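Local coordinates for ribosome-binding factor A (Thermus thermophilus, PDB 2DYJ), which assists late maturation of the 30S ribosomal subunit, binding free 30S particles and being required for efficient processing of 16S rRNA, at residues A[12-23]-A[69-77]; A[27-36]-A[47-58]. All coordinates share one frame; numbering follows the deposited sequence.

Interaction 1: A[12-23]-A[69-77]; sequences LKRALAEEIQAL and LVAALARRV
Leu69 and Leu73 of helix 66-74 pack against Leu16 and Ile20 of helix 5-21 and Leu23 in the loop that follows it, in the helical layer of the KH-type fold of RbfA. The two helix segments run at 126° to each other, with their axes 10.0 Å apart at closest approach.

The apolar part of the contact is built from methyl groups. Leu69 divides its branches: CD2 meets Leu23 CD1 at 3.9 Å and also lies against the CB of Glu19, while CD1 approaches Ile20 CG1. Leu73 likewise spreads over two partners, its CD2 packing on Ala15 CB at 3.7 Å and its CD1 on Leu16 CD1. Further along the chain, Val77 CG2 meets Leu12 CD2 with the two side chains crossing at about a right angle. Leu69 also touches Leu85 and Phe87 of strand 84-89, and Leu16 reaches Val47, so this packing continues into the sheet.

A salt-bridge network of Glu18, Glu19 and Arg76 flanks the apolar packing on its more exposed side. Arg76 lies over Ala15, its CG wedged between backbone N and carbonyl carbon (chi1 50°), and Ala15 CA sits beneath the centre of the guanidinium face. Glu19, bent at chi2, accepts from Arg76 NH1 through the anti lone pair of OE2 at 3.1 Å, and a water donates to Ala72 O and, weakly, to this oxygen. Glu18 presents a single oxygen: Arg76 NH1 and NH2 both donate to its OE2, each at 2.9 Å, from the same face of the carboxylate plane.

Interaction 2: A[27-36]-A[47-58]; sequences RLFLLTVEAV and VYVEAFREEEGA
Val47 lies within the antiparallel hairpin of strands 44-50 and 32-38 in the KH-type fold, its CG1 resting against both Val33 CG1 and Val36 CG1. At Tyr48 the ladder carries a classic beta bulge: Tyr48 O takes a 2.8 Å bond from Glu34 N and a weak one from Ala35 N, while Tyr48 N donates to Ala35 O, which the ring meets at its edge. Val49 faces Val33 in a non-hydrogen-bonded pair and packs on Leu31, whose CG stands anti to the backbone N (chi1 177°), bringing both methyl branches against the valine. Glu50 and Thr32 form the hydrogen-bonded pair next to it, the bond from Glu50 N to Thr32 O nearly straight at 170°. Beyond the strand, Phe52 receives Leu30 CD1 over one face, 3.8 Å from the centroid, and Arg53 NE lies above the opposite face, toward the ring's rim. Glu54 caps the following helix through a weak bond from Gly57 N. Gly57 O lies 3.4 Å from Arg27 CD, and the Arg27 guanidinium continues to a salt bridge with Asp25. An alanine at Arg27 would remove the chain lying along Gly57 and is likely to leave the Asp25 carboxylate without its charged mate. Ala58 CB touches both Arg27 O and Leu31 CD1, placing helix 55-64 beside the hairpin, with strand 84-89 along the other edge of strand 44-50 and helix 5-21 against Val33 and Val47.

In the fold
From the N terminus, helix 5-21 supplies the first half of interaction 1 and then leads through a loop into a turn and strand 32-38, which together supply the first half of interaction 2. The chain turns back along strand 44-50 and enters helix 55-64, closing the shorter loop. Helix 66-74 follows and returns to helix 5-21, so the longer loop of interaction 1 encloses all of interaction 2. The two contacts, with centres about 15 Å apart, also meet directly: Leu16 CD2 packs on Val47 CG2 at 3.5 Å, and Leu23 touches Leu28. Together they join the helical layer to the three-stranded sheet, which strand 84-89 completes beside strand 44-50.

Interaction 1: A[12-23]-A[69-77]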
loop_
_atom_site.group_PDB
_atom_site.type_symbol
_atom_site.label_atom_id
_atom_site.label_comp_id
_atom_site.label_asym_id
_atom_site.label_seq_id
_atom_site.Cartn_x
_atom_site.Cartn_y
_atom_site.Cartn_z
ATOM N N LEU A 12 -2.631 6.036 -6.419
ATOM C CA LEU A 12 -2.170 5.546 -5.123
ATOM C C LEU A 12 -1.388 4.241 -5.261
ATOM O O LEU A 12 -0.396 4.030 -4.565
ATOM C CB LEU A 12 -3.365 5.342 -4.166
ATOM C CG LEU A 12 -4.047 6.613 -3.638
ATOM C CD1 LEU A 12 -5.378 6.274 -2.936
ATOM C CD2 LEU A 12 -3.118 7.308 -2.672
ATOM N N LYS A 13 -1.850 3.359 -6.145
ATOM C CA LYS A 13 -1.192 2.074 -6.369
ATOM C C LYS A 13 0.218 2.253 -6.922
ATOM O O LYS A 13 1.181 1.641 -6.436
ATOM C CB LYS A 13 -2.002 1.225 -7.343
ATOM C CG LYS A 13 -1.339 -0.099 -7.714
ATOM C CD LYS A 13 -2.266 -0.932 -8.582
ATOM C CE LYS A 13 -1.533 -1.548 -9.763
ATOM N NZ LYS A 13 -0.512 -2.538 -9.338
ATOM N N ARG A 14 0.344 3.084 -7.951
ATOM C CA ARG A 14 1.656 3.299 -8.534
ATOM C C ARG A 14 2.546 4.011 -7.516
ATOM O O ARG A 14 3.724 3.688 -7.382
ATOM C CB ARG A 14 1.541 4.110 -9.832
ATOM C CG ARG A 14 2.886 4.387 -10.485
ATOM C CD ARG A 14 2.745 5.013 -11.871
ATOM N NE ARG A 14 3.574 4.317 -12.857
ATOM C CZ ARG A 14 3.228 3.185 -13.467
ATOM N NH1 ARG A 14 2.058 2.615 -13.207
ATOM N NH2 ARG A 14 4.057 2.611 -14.327
ATOM N N ALA A 15 1.976 4.943 -6.759
ATOM C CA ALA A 15 2.754 5.678 -5.759
ATOM C C ALA A 15 3.260 4.789 -4.623
ATOM O O ALA A 15 4.425 4.859 -4.217
ATOM C CB ALA A 15 1.916 6.836 -5.184
ATOM N N LEU A 16 2.375 3.950 -4.108
ATOM C CA LEU A 16 2.725 3.067 -3.004
ATOM C C LEU A 16 3.696 1.972 -3.453
ATOM O O LEU A 16 4.600 1.589 -2.714
ATOM C CB LEU A 16 1.440 2.467 -2.416
ATOM C CG LEU A 16 1.477 1.986 -0.964
ATOM C CD1 LEU A 16 2.115 3.036 -0.072
ATOM C CD2 LEU A 16 0.057 1.685 -0.506
ATOM N N ALA A 17 3.519 1.467 -4.667
ATOM C CA ALA A 17 4.426 0.439 -5.164
ATOM C C ALA A 17 5.841 1.015 -5.171
ATOM O O ALA A 17 6.803 0.321 -4.853
ATOM C CB ALA A 17 4.011 -0.005 -6.580
ATOM N N GLU A 18 5.971 2.290 -5.530
ATOM C CA GLU A 18 7.282 2.927 -5.556
ATOM C C GLU A 18 7.833 3.209 -4.166
ATOM O O GLU A 18 9.032 3.050 -3.922
ATOM C CB GLU A 18 7.222 4.229 -6.359
ATOM C CG GLU A 18 7.068 3.991 -7.853
ATOM C CD GLU A 18 6.946 5.274 -8.656
ATOM O OE1 GLU A 18 6.764 5.187 -9.889
ATOM O OE2 GLU A 18 7.024 6.364 -8.058
ATOM N N GLU A 19 6.966 3.643 -3.253
ATOM C CA GLU A 19 7.403 3.930 -1.897
ATOM C C GLU A 19 7.798 2.657 -1.153
ATOM O O GLU A 19 8.698 2.676 -0.324
ATOM C CB GLU A 19 6.314 4.679 -1.120
ATOM C CG GLU A 19 6.030 6.073 -1.666
ATOM C CD GLU A 19 7.305 6.869 -1.905
ATOM O OE1 GLU A 19 8.223 6.798 -1.058
ATOM O OE2 GLU A 19 7.382 7.570 -2.939
ATOM N N ILE A 20 7.130 1.548 -1.443
ATOM C CA ILE A 20 7.480 0.297 -0.782
ATOM C C ILE A 20 8.854 -0.155 -1.308
ATOM O O ILE A 20 9.720 -0.599 -0.548
ATOM C CB ILE A 20 6.411 -0.780 -1.073
ATOM C CG1 ILE A 20 5.128 -0.428 -0.316
ATOM C CG2 ILE A 20 6.932 -2.163 -0.704
ATOM C CD1 ILE A 20 3.938 -1.366 -0.572
ATOM N N GLN A 21 9.055 -0.022 -2.615
ATOM C CA GLN A 21 10.324 -0.405 -3.225
ATOM C C GLN A 21 11.445 0.407 -2.586
ATOM O O GLN A 21 12.577 -0.050 -2.513
ATOM C CB GLN A 21 10.281 -0.142 -4.737
ATOM C CG GLN A 21 10.414 -1.382 -5.624
ATOM C CD GLN A 21 11.831 -1.583 -6.165
ATOM O OE1 GLN A 21 12.806 -1.631 -5.404
ATOM N NE2 GLN A 21 11.948 -1.704 -7.487
ATOM N N ALA A 22 11.125 1.611 -2.119
ATOM C CA ALA A 22 12.128 2.481 -1.486
ATOM C C ALA A 22 12.475 2.057 -0.056
ATOM O O ALA A 22 13.491 2.495 0.500
ATOM C CB ALA A 22 11.653 3.931 -1.494
ATOM N N LEU A 23 11.638 1.212 0.545
ATOM C CA LEU A 23 11.915 0.732 1.900
ATOM C C LEU A 23 13.043 -0.297 1.825
ATOM O O LEU A 23 13.234 -0.952 0.800
ATOM C CB LEU A 23 10.662 0.093 2.502
ATOM C CG LEU A 23 9.490 1.059 2.697
ATOM C CD1 LEU A 23 8.296 0.302 3.291
ATOM C CD2 LEU A 23 9.915 2.205 3.620
ATOM N N LEU A 69 4.874 5.246 5.300
ATOM C CA LEU A 69 4.350 5.138 3.943
ATOM C C LEU A 69 3.255 6.163 3.697
ATOM O O LEU A 69 3.176 6.732 2.599
ATOM C CB LEU A 69 3.805 3.725 3.673
ATOM C CG LEU A 69 4.854 2.635 3.461
ATOM C CD1 LEU A 69 4.183 1.249 3.392
ATOM C CD2 LEU A 69 5.615 2.922 2.179
ATOM N N VAL A 70 2.414 6.422 4.703
ATOM C CA VAL A 70 1.363 7.407 4.504
ATOM C C VAL A 70 2.006 8.793 4.365
ATOM O O VAL A 70 1.559 9.623 3.568
ATOM C CB VAL A 70 0.328 7.370 5.653
ATOM C CG1 VAL A 70 -0.631 8.550 5.550
ATOM C CG2 VAL A 70 -0.493 6.063 5.547
ATOM N N ALA A 71 3.072 9.016 5.129
ATOM C CA ALA A 71 3.810 10.280 5.077
ATOM C C ALA A 71 4.371 10.477 3.661
ATOM O O ALA A 71 4.355 11.589 3.129
ATOM C CB ALA A 71 4.958 10.255 6.090
ATOM N N ALA A 72 4.869 9.384 3.070
ATOM C CA ALA A 72 5.440 9.380 1.729
ATOM C C ALA A 72 4.381 9.670 0.686
ATOM O O ALA A 72 4.628 10.375 -0.303
ATOM C CB ALA A 72 6.110 8.027 1.437
ATOM N N LEU A 73 3.198 9.111 0.889
ATOM C CA LEU A 73 2.111 9.354 -0.036
ATOM C C LEU A 73 1.668 10.800 0.086
ATOM O O LEU A 73 1.353 11.431 -0.908
ATOM C CB LEU A 73 0.917 8.446 0.273
ATOM C CG LEU A 73 1.089 6.953 -0.011
ATOM C CD1 LEU A 73 -0.224 6.216 0.323
ATOM C CD2 LEU A 73 1.437 6.753 -1.474
ATOM N N ALA A 74 1.648 11.327 1.307
ATOM C CA ALA A 74 1.186 12.692 1.505
ATOM C C ALA A 74 2.049 13.687 0.743
ATOM O O ALA A 74 1.605 14.798 0.433
ATOM C CB ALA A 74 1.169 13.054 2.992
ATOM N N ARG A 75 3.279 13.288 0.455
ATOM C CA ARG A 75 4.207 14.156 -0.267
ATOM C C ARG A 75 4.007 14.142 -1.778
ATOM O O ARG A 75 4.554 14.991 -2.480
ATOM C CB ARG A 75 5.653 13.768 0.068
ATOM C CG ARG A 75 6.075 14.171 1.477
ATOM C CD ARG A 75 7.560 13.943 1.714
ATOM N NE ARG A 75 7.891 12.542 1.925
ATOM C CZ ARG A 75 7.995 11.946 3.112
ATOM N NH1 ARG A 75 7.797 12.623 4.240
ATOM N NH2 ARG A 75 8.293 10.655 3.165
ATOM N N ARG A 76 3.214 13.202 -2.286
ATOM C CA ARG A 76 3.015 13.126 -3.723
ATOM C C ARG A 76 1.596 13.019 -4.242
ATOM O O ARG A 76 1.380 13.059 -5.458
ATOM C CB ARG A 76 3.852 11.991 -4.314
ATOM C CG ARG A 76 3.718 10.649 -3.634
ATOM C CD ARG A 76 4.725 9.659 -4.217
ATOM N NE ARG A 76 4.429 9.290 -5.605
ATOM C CZ ARG A 76 5.122 8.384 -6.293
ATOM N NH1 ARG A 76 6.152 7.765 -5.731
ATOM N NH2 ARG A 76 4.770 8.068 -7.531
ATOM N N VAL A 77 0.632 12.879 -3.337
ATOM C CA VAL A 77 -0.765 12.789 -3.736
ATOM C C VAL A 77 -1.505 13.943 -3.091
ATOM O O VAL A 77 -1.294 14.250 -1.916
ATOM C CB VAL A 77 -1.416 11.456 -3.291
ATOM C CG1 VAL A 77 -2.878 11.412 -3.748
ATOM C CG2 VAL A 77 -0.650 10.285 -3.872
HETATM O O HOH W 1 6.931 10.320 -1.896
#

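Interaction 2: A[27-36]-A[47-58]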
loop_
_atom_site.group_PDB
_atom_site.type_symbol
_atom_site.label_atom_id
_atom_site.label_comp_id
_atom_site.label_asym_id
_atom_site.label_seq_id
_atom_site.Cartn_x
_atom_site.Cartn_y
_atom_site.Cartn_z
ATOM N N ARG A 27 12.206 -8.206 4.406
ATOM C CA ARG A 27 10.955 -8.957 4.323
ATOM C C ARG A 27 10.149 -8.511 3.102
ATOM O O ARG A 27 9.230 -9.202 2.662
ATOM C CB ARG A 27 10.133 -8.745 5.594
ATOM C CG ARG A 27 10.752 -9.409 6.826
ATOM C CD ARG A 27 9.983 -9.087 8.104
ATOM N NE ARG A 27 10.108 -7.676 8.475
ATOM C CZ ARG A 27 9.467 -7.122 9.504
ATOM N NH1 ARG A 27 8.652 -7.857 10.263
ATOM N NH2 ARG A 27 9.643 -5.843 9.788
ATOM N N LEU A 28 10.517 -7.364 2.539
ATOM C CA LEU A 28 9.817 -6.815 1.372
ATOM C C LEU A 28 10.546 -7.056 0.057
ATOM O O LEU A 28 10.133 -6.529 -0.982
ATOM C CB LEU A 28 9.630 -5.301 1.546
ATOM C CG LEU A 28 8.947 -4.841 2.831
ATOM C CD1 LEU A 28 8.884 -3.316 2.850
ATOM C CD2 LEU A 28 7.550 -5.434 2.922
ATOM N N PHE A 29 11.628 -7.822 0.080
ATOM C CA PHE A 29 12.377 -8.061 -1.160
ATOM C C PHE A 29 11.491 -8.784 -2.188
ATOM O O PHE A 29 10.856 -9.790 -1.875
ATOM C CB PHE A 29 13.649 -8.872 -0.867
ATOM C CG PHE A 29 14.479 -9.170 -2.093
ATOM C CD1 PHE A 29 14.780 -8.162 -3.011
ATOM C CD2 PHE A 29 14.940 -10.458 -2.343
ATOM C CE1 PHE A 29 15.529 -8.435 -4.163
ATOM C CE2 PHE A 29 15.692 -10.744 -3.494
ATOM C CZ PHE A 29 15.985 -9.734 -4.402
ATOM N N LEU A 30 11.438 -8.235 -3.400
ATOM C CA LEU A 30 10.649 -8.772 -4.507
ATOM C C LEU A 30 9.138 -8.695 -4.334
ATOM O O LEU A 30 8.385 -9.258 -5.138
ATOM C CB LEU A 30 11.037 -10.220 -4.800
ATOM C CG LEU A 30 12.504 -10.413 -5.178
ATOM C CD1 LEU A 30 12.718 -11.860 -5.637
ATOM C CD2 LEU A 30 12.878 -9.426 -6.284
ATOM N N LEU A 31 8.687 -8.011 -3.293
ATOM C CA LEU A 31 7.248 -7.869 -3.079
ATOM C C LEU A 31 6.663 -6.927 -4.119
ATOM O O LEU A 31 7.289 -5.920 -4.475
ATOM C CB LEU A 31 6.952 -7.286 -1.693
ATOM C CG LEU A 31 5.464 -7.043 -1.423
ATOM C CD1 LEU A 31 5.131 -7.495 -0.014
ATOM C CD2 LEU A 31 5.100 -5.573 -1.643
ATOM N N THR A 32 5.459 -7.244 -4.591
ATOM C CA THR A 32 4.770 -6.387 -5.550
ATOM C C THR A 32 3.350 -6.063 -5.088
ATOM O O THR A 32 2.716 -6.823 -4.347
ATOM C CB THR A 32 4.689 -7.021 -6.955
ATOM O OG1 THR A 32 4.009 -8.277 -6.872
ATOM C CG2 THR A 32 6.085 -7.214 -7.542
ATOM N N VAL A 33 2.848 -4.923 -5.529
ATOM C CA VAL A 33 1.502 -4.516 -5.181
ATOM C C VAL A 33 0.580 -4.934 -6.321
ATOM O O VAL A 33 0.740 -4.490 -7.453
ATOM C CB VAL A 33 1.440 -3.001 -4.979
ATOM C CG1 VAL A 33 0.005 -2.578 -4.695
ATOM C CG2 VAL A 33 2.365 -2.606 -3.824
ATOM N N GLU A 34 -0.380 -5.796 -6.028
ATOM C CA GLU A 34 -1.277 -6.271 -7.075
ATOM C C GLU A 34 -2.469 -5.352 -7.290
ATOM O O GLU A 34 -2.982 -5.238 -8.406
ATOM C CB GLU A 34 -1.795 -7.677 -6.755
ATOM C CG GLU A 34 -2.823 -8.167 -7.783
ATOM C CD GLU A 34 -3.912 -9.021 -7.170
ATOM O OE1 GLU A 34 -4.943 -9.242 -7.841
ATOM O OE2 GLU A 34 -3.737 -9.472 -6.019
ATOM N N ALA A 35 -2.921 -4.697 -6.231
ATOM C CA ALA A 35 -4.076 -3.820 -6.378
ATOM C C ALA A 35 -4.332 -3.072 -5.084
ATOM O O ALA A 35 -3.752 -3.396 -4.058
ATOM C CB ALA A 35 -5.296 -4.662 -6.740
ATOM N N VAL A 36 -5.174 -2.048 -5.154
ATOM C CA VAL A 36 -5.570 -1.285 -3.973
ATOM C C VAL A 36 -7.039 -0.978 -4.158
ATOM O O VAL A 36 -7.535 -0.927 -5.288
ATOM C CB VAL A 36 -4.780 0.046 -3.809
ATOM C CG1 VAL A 36 -3.281 -0.249 -3.804
ATOM C CG2 VAL A 36 -5.138 1.040 -4.924
ATOM N N VAL A 47 -4.541 -2.496 0.556
ATOM C CA VAL A 47 -3.425 -2.709 -0.366
ATOM C C VAL A 47 -3.148 -4.197 -0.442
ATOM O O VAL A 47 -2.794 -4.810 0.554
ATOM C CB VAL A 47 -2.167 -1.985 0.167
ATOM C CG1 VAL A 47 -1.022 -2.107 -0.841
ATOM C CG2 VAL A 47 -2.488 -0.498 0.459
ATOM N N TYR A 48 -3.332 -4.775 -1.624
ATOM C CA TYR A 48 -3.152 -6.218 -1.821
ATOM C C TYR A 48 -1.773 -6.499 -2.411
ATOM O O TYR A 48 -1.435 -6.018 -3.486
ATOM C CB TYR A 48 -4.267 -6.723 -2.734
ATOM C CG TYR A 48 -5.647 -6.422 -2.183
ATOM C CD1 TYR A 48 -6.266 -7.273 -1.263
ATOM C CD2 TYR A 48 -6.301 -5.236 -2.516
ATOM C CE1 TYR A 48 -7.499 -6.935 -0.685
ATOM C CE2 TYR A 48 -7.528 -4.897 -1.948
ATOM C CZ TYR A 48 -8.119 -5.743 -1.037
ATOM O OH TYR A 48 -9.328 -5.381 -0.489
ATOM N N VAL A 49 -0.980 -7.296 -1.704
ATOM C CA VAL A 49 0.382 -7.546 -2.148
ATOM C C VAL A 49 0.774 -8.999 -2.372
ATOM O O VAL A 49 0.205 -9.911 -1.765
ATOM C CB VAL A 49 1.374 -6.956 -1.128
ATOM C CG1 VAL A 49 1.151 -5.469 -1.002
ATOM C CG2 VAL A 49 1.179 -7.626 0.243
ATOM N N GLU A 50 1.760 -9.195 -3.244
ATOM C CA GLU A 50 2.292 -10.533 -3.517
ATOM C C GLU A 50 3.706 -10.578 -2.927
ATOM O O GLU A 50 4.614 -9.895 -3.409
ATOM C CB GLU A 50 2.366 -10.815 -5.025
ATOM C CG GLU A 50 3.127 -12.132 -5.358
ATOM C CD GLU A 50 3.433 -12.325 -6.850
ATOM O OE1 GLU A 50 3.376 -11.340 -7.610
ATOM O OE2 GLU A 50 3.751 -13.465 -7.266
ATOM N N ALA A 51 3.889 -11.362 -1.873
ATOM C CA ALA A 51 5.202 -11.473 -1.248
ATOM C C ALA A 51 5.975 -12.605 -1.887
ATOM O O ALA A 51 5.398 -13.589 -2.348
ATOM C CB ALA A 51 5.065 -11.726 0.256
ATOM N N PHE A 52 7.292 -12.461 -1.912
ATOM C CA PHE A 52 8.153 -13.484 -2.476
ATOM C C PHE A 52 8.166 -14.704 -1.538
ATOM O O PHE A 52 7.894 -15.839 -1.959
ATOM C CB PHE A 52 9.560 -12.922 -2.646
ATOM C CG PHE A 52 10.555 -13.928 -3.131
ATOM C CD1 PHE A 52 10.294 -14.695 -4.262
ATOM C CD2 PHE A 52 11.757 -14.110 -2.460
ATOM C CE1 PHE A 52 11.222 -15.634 -4.715
ATOM C CE2 PHE A 52 12.687 -15.044 -2.905
ATOM C CZ PHE A 52 12.415 -15.806 -4.034
ATOM N N ARG A 53 8.476 -14.452 -0.271
ATOM C CA ARG A 53 8.527 -15.482 0.760
ATOM C C ARG A 53 7.855 -14.954 2.030
ATOM O O ARG A 53 7.615 -13.755 2.150
ATOM C CB ARG A 53 9.985 -15.836 1.075
ATOM C CG ARG A 53 10.756 -16.425 -0.098
ATOM C CD ARG A 53 10.369 -17.867 -0.360
ATOM N NE ARG A 53 10.965 -18.368 -1.595
ATOM C CZ ARG A 53 12.271 -18.388 -1.847
ATOM N NH1 ARG A 53 13.137 -17.935 -0.947
ATOM N NH2 ARG A 53 12.711 -18.862 -3.004
ATOM N N GLU A 54 7.561 -15.850 2.967
ATOM C CA GLU A 54 6.927 -15.483 4.236
ATOM C C GLU A 54 5.977 -14.298 4.078
ATOM O O GLU A 54 6.310 -13.156 4.423
ATOM C CB GLU A 54 7.996 -15.150 5.283
ATOM C CG GLU A 54 7.437 -14.671 6.629
ATOM C CD GLU A 54 6.663 -15.748 7.382
ATOM O OE1 GLU A 54 7.280 -16.767 7.773
ATOM O OE2 GLU A 54 5.443 -15.577 7.591
ATOM N N GLU A 55 4.799 -14.581 3.542
ATOM C CA GLU A 55 3.777 -13.564 3.321
ATOM C C GLU A 55 3.408 -12.832 4.613
ATOM O O GLU A 55 3.254 -11.608 4.615
ATOM C CB GLU A 55 2.555 -14.231 2.702
ATOM C CG GLU A 55 1.286 -13.435 2.773
ATOM C CD GLU A 55 0.142 -14.185 2.126
ATOM O OE1 GLU A 55 -0.078 -13.996 0.908
ATOM O OE2 GLU A 55 -0.520 -14.974 2.830
ATOM N N GLU A 56 3.282 -13.578 5.710
ATOM C CA GLU A 56 2.958 -12.991 7.003
ATOM C C GLU A 56 3.998 -11.940 7.399
ATOM O O GLU A 56 3.631 -10.860 7.878
ATOM C CB GLU A 56 2.909 -14.066 8.099
ATOM C CG GLU A 56 1.682 -14.977 8.088
ATOM C CD GLU A 56 1.760 -16.066 9.165
ATOM O OE1 GLU A 56 1.848 -15.719 10.366
ATOM O OE2 GLU A 56 1.739 -17.270 8.810
ATOM N N GLY A 57 5.281 -12.274 7.223
ATOM C CA GLY A 57 6.363 -11.354 7.569
ATOM C C GLY A 57 6.349 -10.078 6.728
ATOM O O GLY A 57 6.668 -8.982 7.208
ATOM N N ALA A 58 5.975 -10.213 5.458
ATOM C CA ALA A 58 5.899 -9.057 4.575
ATOM C C ALA A 58 4.767 -8.151 5.050
ATOM O O ALA A 58 4.916 -6.926 5.117
ATOM C CB ALA A 58 5.639 -9.504 3.137
HETATM O O HOH W 2 9.020 -11.554 1.616
HETATM O O HOH W 3 8.467 -10.234 -0.629
HETATM O O HOH W 4 6.106 -10.854 -5.379
#